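PDB 4IUS: GCN5-related N-acetyltransferase from Kribbella flavida, which probably transfers an acyl group, most likely acetyl from acetyl-coenzyme A, to an amine acceptor, as other GNAT-family enzymes do. Local coordinates for residues L107-G112 with T221-T226; G32-E37 with A71-W76. The protein carries 1 engineered substitution. All coordinates share one frame; numbering follows the deposited sequence. Where two conformers were deposited one is given.

Contact 1 of 2, residues L107-G112 with T221-T226; sequences LAVEPG and TLAWLT. With EDO (1,2-ethanediol), chain E.
Leu107–Val109 and Ala223–Leu225 pair as neighbouring antiparallel strands inside the mixed sheet of the chain. Leu107 and Leu225 form one hydrogen-bonded pair, Leu107 N reaching Leu225 O at 2.9 Å with an N-H...O angle of 166°; Val109 and Ala223 form the second, Ala223 N meeting Val109 O at 3.0 Å. Between them lies the non-hydrogen-bonded pair Ala108 and Trp224, whose CA atoms come within 4.2 Å and whose CA-H groups lean on Ala223 O and Leu107 O respectively. Strand 222-225 thus lies between antiparallel strand 99-109 and parallel strand 185-193, the latter pairing probably flanking the acetyl-CoA site, as in other GNAT enzymes. On the face carrying Leu107, Val109 and Ala223, Val109 CG1 touches Ala223 CB at 4.2 Å, with helix 202-216 above. On the other face Trp224 CG sits between the backbone N and carbonyl carbon (chi1 67°), and the indole NE1 donates, in the ring plane, to O1 of a bound 1,2-ethanediol at 3.1 Å. An alanine at Trp224 would probably leave a gap against Ile10 and the diol without its indole donor. Beyond the strand, a water donates to both Glu110 OE2 and Thr221 O.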
loop_
_atom_site.group_PDB
_atom_site.type_symbol
_atom_site.label_atom_id
_atom_site.label_comp_id
_atom_site.label_asym_id
_atom_site.label_seq_id
_atom_site.Cartn_x
_atom_site.Cartn_y
_atom_site.Cartn_z
ATOM N N LEU A 107 3.576 7.811 -5.339
ATOM C CA LEU A 107 4.938 8.228 -5.619
ATOM C C LEU A 107 5.763 6.988 -5.917
ATOM O O LEU A 107 5.524 5.933 -5.340
ATOM C CB LEU A 107 5.560 8.950 -4.444
ATOM C CG LEU A 107 4.775 10.116 -3.770
ATOM C CD1 LEU A 107 5.614 10.790 -2.668
ATOM C CD2 LEU A 107 4.169 11.103 -4.711
ATOM N N ALA A 108 6.680 7.068 -6.859
ATOM C CA ALA A 108 7.444 5.894 -7.261
ATOM C C ALA A 108 8.912 6.213 -7.492
ATOM O O ALA A 108 9.260 7.357 -7.785
ATOM C CB ALA A 108 6.838 5.175 -8.480
ATOM N N VAL A 109 9.743 5.185 -7.421
ATOM C CA VAL A 109 11.172 5.345 -7.655
ATOM C C VAL A 109 11.715 4.013 -8.209
ATOM O O VAL A 109 11.219 2.910 -7.913
ATOM C CB VAL A 109 11.945 5.746 -6.359
ATOM C CG1 VAL A 109 12.016 4.582 -5.334
ATOM C CG2 VAL A 109 13.351 6.257 -6.702
ATOM N N GLU A 110 12.752 4.128 -9.032
ATOM C CA GLU A 110 13.452 2.972 -9.616
ATOM C C GLU A 110 14.879 2.923 -9.031
ATOM O O GLU A 110 15.362 3.933 -8.504
ATOM C CB GLU A 110 13.535 3.100 -11.121
ATOM C CG GLU A 110 12.176 2.925 -11.777
ATOM C CD GLU A 110 12.233 2.862 -13.296
ATOM O OE1 GLU A 110 12.924 3.702 -13.917
ATOM O OE2 GLU A 110 11.563 1.977 -13.882
ATOM N N PRO A 111 15.531 1.758 -9.142
ATOM C CA PRO A 111 16.804 1.619 -8.383
ATOM C C PRO A 111 17.885 2.671 -8.624
ATOM O O PRO A 111 18.564 3.111 -7.678
ATOM C CB PRO A 111 17.255 0.203 -8.783
ATOM C CG PRO A 111 15.976 -0.527 -8.996
ATOM C CD PRO A 111 15.065 0.455 -9.651
ATOM N N GLY A 112 18.062 3.059 -9.872
ATOM C CA GLY A 112 19.116 3.993 -10.249
ATOM C C GLY A 112 18.847 5.402 -9.753
ATOM O O GLY A 112 19.729 6.242 -9.793
ATOM N N THR A 221 12.201 -4.037 -8.971
ATOM C CA THR A 221 12.678 -3.051 -9.940
ATOM C C THR A 221 11.877 -1.739 -9.934
ATOM O O THR A 221 12.228 -0.782 -10.624
ATOM C CB THR A 221 12.678 -3.664 -11.352
ATOM O OG1 THR A 221 11.334 -3.982 -11.725
ATOM C CG2 THR A 221 13.562 -4.914 -11.368
ATOM N N LEU A 222 10.810 -1.709 -9.165
ATOM C CA LEU A 222 10.007 -0.507 -9.005
ATOM C C LEU A 222 9.442 -0.484 -7.579
ATOM O O LEU A 222 8.898 -1.538 -7.146
ATOM C CB LEU A 222 8.850 -0.450 -10.035
ATOM C CG LEU A 222 7.928 0.758 -9.969
ATOM C CD1 LEU A 222 8.646 2.051 -10.312
ATOM C CD2 LEU A 222 6.688 0.551 -10.861
ATOM N N ALA A 223 9.497 0.655 -6.865
ATOM C CA ALA A 223 8.894 0.804 -5.544
ATOM C C ALA A 223 7.943 1.965 -5.600
ATOM O O ALA A 223 8.248 2.970 -6.222
ATOM C CB ALA A 223 9.953 1.045 -4.463
ATOM N N TRP A 224 6.785 1.835 -4.946
ATOM C CA TRP A 224 5.843 2.915 -4.843
ATOM C C TRP A 224 5.341 3.031 -3.436
ATOM O O TRP A 224 5.404 2.087 -2.651
ATOM C CB TRP A 224 4.688 2.793 -5.833
ATOM C CG TRP A 224 3.777 1.650 -5.577
ATOM C CD1 TRP A 224 3.923 0.334 -5.994
ATOM C CD2 TRP A 224 2.584 1.659 -4.764
ATOM N NE1 TRP A 224 2.890 -0.439 -5.521
ATOM C CE2 TRP A 224 2.045 0.314 -4.792
ATOM C CE3 TRP A 224 1.907 2.647 -4.030
ATOM C CZ2 TRP A 224 0.866 -0.022 -4.124
ATOM C CZ3 TRP A 224 0.736 2.277 -3.343
ATOM C CH2 TRP A 224 0.238 0.992 -3.388
ATOM N N LEU A 225 4.871 4.218 -3.096
ATOM C CA LEU A 225 4.227 4.486 -1.811
ATOM C C LEU A 225 3.209 5.582 -1.934
ATOM O O LEU A 225 3.181 6.315 -2.917
ATOM C CB LEU A 225 5.228 4.834 -0.737
ATOM C CG LEU A 225 6.117 6.043 -0.926
ATOM C CD1 LEU A 225 5.377 7.346 -0.531
ATOM C CD2 LEU A 225 7.428 5.898 -0.144
ATOM N N THR A 226 2.307 5.616 -0.960
ATOM C CA THR A 226 1.453 6.748 -0.797
ATOM C C THR A 226 1.788 7.434 0.533
ATOM O O THR A 226 2.035 6.770 1.520
ATOM C CB THR A 226 -0.017 6.364 -0.955
ATOM O OG1 THR A 226 -0.740 7.577 -1.038
ATOM C CG2 THR A 226 -0.543 5.559 0.213
HETATM C C1 EDO E . 2.887 -4.336 -4.411
HETATM O O1 EDO E . 2.117 -3.390 -5.175
HETATM C C2 EDO E . 2.997 -5.631 -5.208
HETATM O O2 EDO E . 1.996 -6.584 -4.793
HETATM O O HOH W 1 11.038 -0.630 -13.201
#

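Contact 2 of 2, residues G32-E37 with A71-W76; sequences GLLHDE and AAEDRW. Engineered in segment 71-76: Asp74 (natural residue Gly).
Arg75 NH1 donates to the carbonyl oxygen of His35 at 2.7 Å, with an N-H...O angle of 151°, and this is the shortest approach between the two segments. The oxygen lies at the guanidinium edge, 11° out of its plane, while NH1 stands 15° off the plane of the carbonyl. NH2 makes a second, weak bond to the same His35 O at 3.1 Å, so one oxygen is shared by both terminal nitrogens. A further weak bond runs from NH2 to Asp36 O. Glu37 O lies over one face of the guanidinium, 3.1 Å above its plane and displaced toward the rim, an electron-rich neighbour that would probably favour the positive charge. The remaining nitrogen, NE, forms a salt bridge with Asp38, which helps to fix the rotation of the group.

The receiving backbone is itself braced: Glu37 N donates to His35 ND1 at 2.9 Å, in the plane of the imidazole. Arg75 is extended from CG to NE, which carries its head across from the loop to the backbone of His35 and Asp36. Leu34 crosses this chain obliquely, its CD2 lying 3.7 Å from Arg75 NH1 and 4.0 Å from Arg75 CD. Glu73 CG makes a looser approach to the same methyl, and Phe70 of helix 59-71 touches both Leu34 and Arg75.

On the loop side the backbone closes helix 59-71 with a Schellman motif, in which Asp74, an engineered residue with positive phi, is the C-prime position and Arg75 N returns to Phe70 O.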
loop_
_atom_site.group_PDB
_atom_site.type_symbol
_atom_site.label_atom_id
_atom_site.label_comp_id
_atom_site.label_asym_id
_atom_site.label_seq_id
_atom_site.Cartn_x
_atom_site.Cartn_y
_atom_site.Cartn_z
ATOM N N GLY A 32 -13.928 -8.328 -6.409
ATOM C CA GLY A 32 -13.978 -8.287 -4.947
ATOM C C GLY A 32 -13.008 -9.291 -4.378
ATOM O O GLY A 32 -12.855 -10.392 -4.895
ATOM N N LEU A 33 -12.330 -8.908 -3.328
ATOM C CA LEU A 33 -11.253 -9.696 -2.729
ATOM C C LEU A 33 -11.561 -9.860 -1.245
ATOM O O LEU A 33 -11.591 -8.895 -0.485
ATOM C CB LEU A 33 -9.932 -9.011 -2.939
ATOM C CG LEU A 33 -9.526 -8.801 -4.398
ATOM C CD1 LEU A 33 -8.368 -7.784 -4.491
ATOM C CD2 LEU A 33 -9.194 -10.110 -5.121
ATOM N N LEU A 34 -11.825 -11.104 -0.840
ATOM C CA LEU A 34 -12.291 -11.422 0.528
ATOM C C LEU A 34 -11.203 -12.224 1.260
ATOM O O LEU A 34 -10.818 -13.319 0.845
ATOM C CB LEU A 34 -13.634 -12.187 0.484
ATOM C CG LEU A 34 -14.841 -11.327 0.106
ATOM C CD1 LEU A 34 -16.041 -12.108 -0.434
ATOM C CD2 LEU A 34 -15.281 -10.439 1.262
ATOM N N HIS A 35 -10.744 -11.685 2.376
ATOM C CA HIS A 35 -9.745 -12.326 3.219
ATOM C C HIS A 35 -10.414 -13.330 4.128
ATOM O O HIS A 35 -11.617 -13.253 4.363
ATOM C CB HIS A 35 -9.072 -11.236 4.011
ATOM C CG HIS A 35 -7.767 -11.621 4.605
ATOM N ND1 HIS A 35 -7.633 -12.274 5.805
ATOM C CD2 HIS A 35 -6.495 -11.447 4.101
ATOM C CE1 HIS A 35 -6.321 -12.487 6.025
ATOM N NE2 HIS A 35 -5.630 -11.988 5.001
ATOM N N ASP A 36 -9.653 -14.282 4.653
ATOM C CA ASP A 36 -10.191 -15.158 5.695
ATOM C C ASP A 36 -10.633 -14.375 6.944
ATOM O O ASP A 36 -11.662 -14.668 7.535
ATOM C CB ASP A 36 -9.163 -16.240 6.086
ATOM C CG ASP A 36 -8.969 -17.323 5.001
ATOM O OD1 ASP A 36 -9.734 -17.376 4.017
ATOM O OD2 ASP A 36 -8.049 -18.147 5.153
ATOM N N GLU A 37 -9.835 -13.389 7.343
ATOM C CA GLU A 37 -10.138 -12.575 8.522
ATOM C C GLU A 37 -11.179 -11.501 8.215
ATOM O O GLU A 37 -11.295 -11.059 7.092
ATOM C CB GLU A 37 -8.878 -11.899 9.053
ATOM C CG GLU A 37 -7.778 -12.852 9.508
ATOM C CD GLU A 37 -6.539 -12.136 10.068
ATOM O OE1 GLU A 37 -6.519 -10.883 10.123
ATOM O OE2 GLU A 37 -5.575 -12.828 10.456
ATOM N N ALA A 71 -21.772 -8.788 1.747
ATOM C CA ALA A 71 -22.881 -8.844 2.716
ATOM C C ALA A 71 -23.025 -10.242 3.295
ATOM O O ALA A 71 -23.361 -10.374 4.476
ATOM C CB ALA A 71 -24.157 -8.410 2.043
ATOM N N ALA A 72 -22.767 -11.281 2.514
ATOM C CA ALA A 72 -22.848 -12.668 2.981
ATOM C C ALA A 72 -21.874 -12.949 4.102
ATOM O O ALA A 72 -22.049 -13.895 4.857
ATOM C CB ALA A 72 -22.627 -13.633 1.807
ATOM N N GLU A 73 -20.828 -12.143 4.197
ATOM C CA GLU A 73 -19.805 -12.251 5.240
ATOM C C GLU A 73 -19.964 -11.157 6.291
ATOM O O GLU A 73 -19.086 -10.995 7.157
ATOM C CB GLU A 73 -18.395 -12.080 4.621
ATOM C CG GLU A 73 -17.995 -13.052 3.536
ATOM C CD GLU A 73 -17.947 -14.497 3.978
ATOM O OE1 GLU A 73 -17.833 -14.770 5.194
ATOM O OE2 GLU A 73 -17.998 -15.378 3.083
ATOM N N ASP A 74 -21.034 -10.361 6.237
ATOM C CA ASP A 74 -21.221 -9.197 7.134
ATOM C C ASP A 74 -20.087 -8.186 7.035
ATOM O O ASP A 74 -19.735 -7.521 7.984
ATOM C CB ASP A 74 -21.438 -9.638 8.611
ATOM C CG ASP A 74 -22.889 -9.892 8.968
ATOM O OD1 ASP A 74 -23.789 -9.165 8.468
ATOM O OD2 ASP A 74 -23.138 -10.869 9.703
ATOM N N ARG A 75 -19.514 -8.079 5.828
ATOM C CA ARG A 75 -18.429 -7.156 5.581
ATOM C C ARG A 75 -18.859 -5.949 4.766
ATOM O O ARG A 75 -19.700 -6.051 3.861
ATOM C CB ARG A 75 -17.292 -7.865 4.902
ATOM C CG ARG A 75 -16.654 -8.860 5.824
ATOM C CD ARG A 75 -15.505 -9.565 5.179
ATOM N NE ARG A 75 -15.091 -10.725 5.971
ATOM C CZ ARG A 75 -14.212 -11.599 5.541
ATOM N NH1 ARG A 75 -13.596 -11.408 4.376
ATOM N NH2 ARG A 75 -13.940 -12.661 6.269
ATOM N N TRP A 76 -18.232 -4.836 5.081
ATOM C CA TRP A 76 -18.464 -3.580 4.382
ATOM C C TRP A 76 -17.503 -3.405 3.222
ATOM O O TRP A 76 -16.309 -3.665 3.354
ATOM C CB TRP A 76 -18.328 -2.458 5.390
ATOM C CG TRP A 76 -18.398 -1.075 4.836
ATOM C CD1 TRP A 76 -19.517 -0.354 4.538
ATOM C CD2 TRP A 76 -17.282 -0.212 4.532
ATOM N NE1 TRP A 76 -19.179 0.888 4.073
ATOM C CE2 TRP A 76 -17.838 1.017 4.054
ATOM C CE3 TRP A 76 -15.903 -0.334 4.611
ATOM C CZ2 TRP A 76 -17.050 2.088 3.661
ATOM C CZ3 TRP A 76 -15.116 0.756 4.275
ATOM C CH2 TRP A 76 -15.683 1.951 3.805
#

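How the contacts relate
Contact 2 closes before contact 1 opens along the chain, and the two lie on opposite sides of the chain's centre, with their own centres 31 Å apart and their nearest atoms about 12 Å apart. They belong to different sheets: contact 1 lies within the mixed sheet, whereas strand 30-35 of contact 2 is the middle strand of a separate three-stranded antiparallel sheet. Helix 6-19 is common to both surroundings, since it meets Leu222 and Trp224 of contact 1 and Leu33 in segment 32-37. The 1,2-ethanediol at contact 1 also bonds to Ala13 O of that helix; it probably came from the crystallisation liquor and is no evidence of a substrate site.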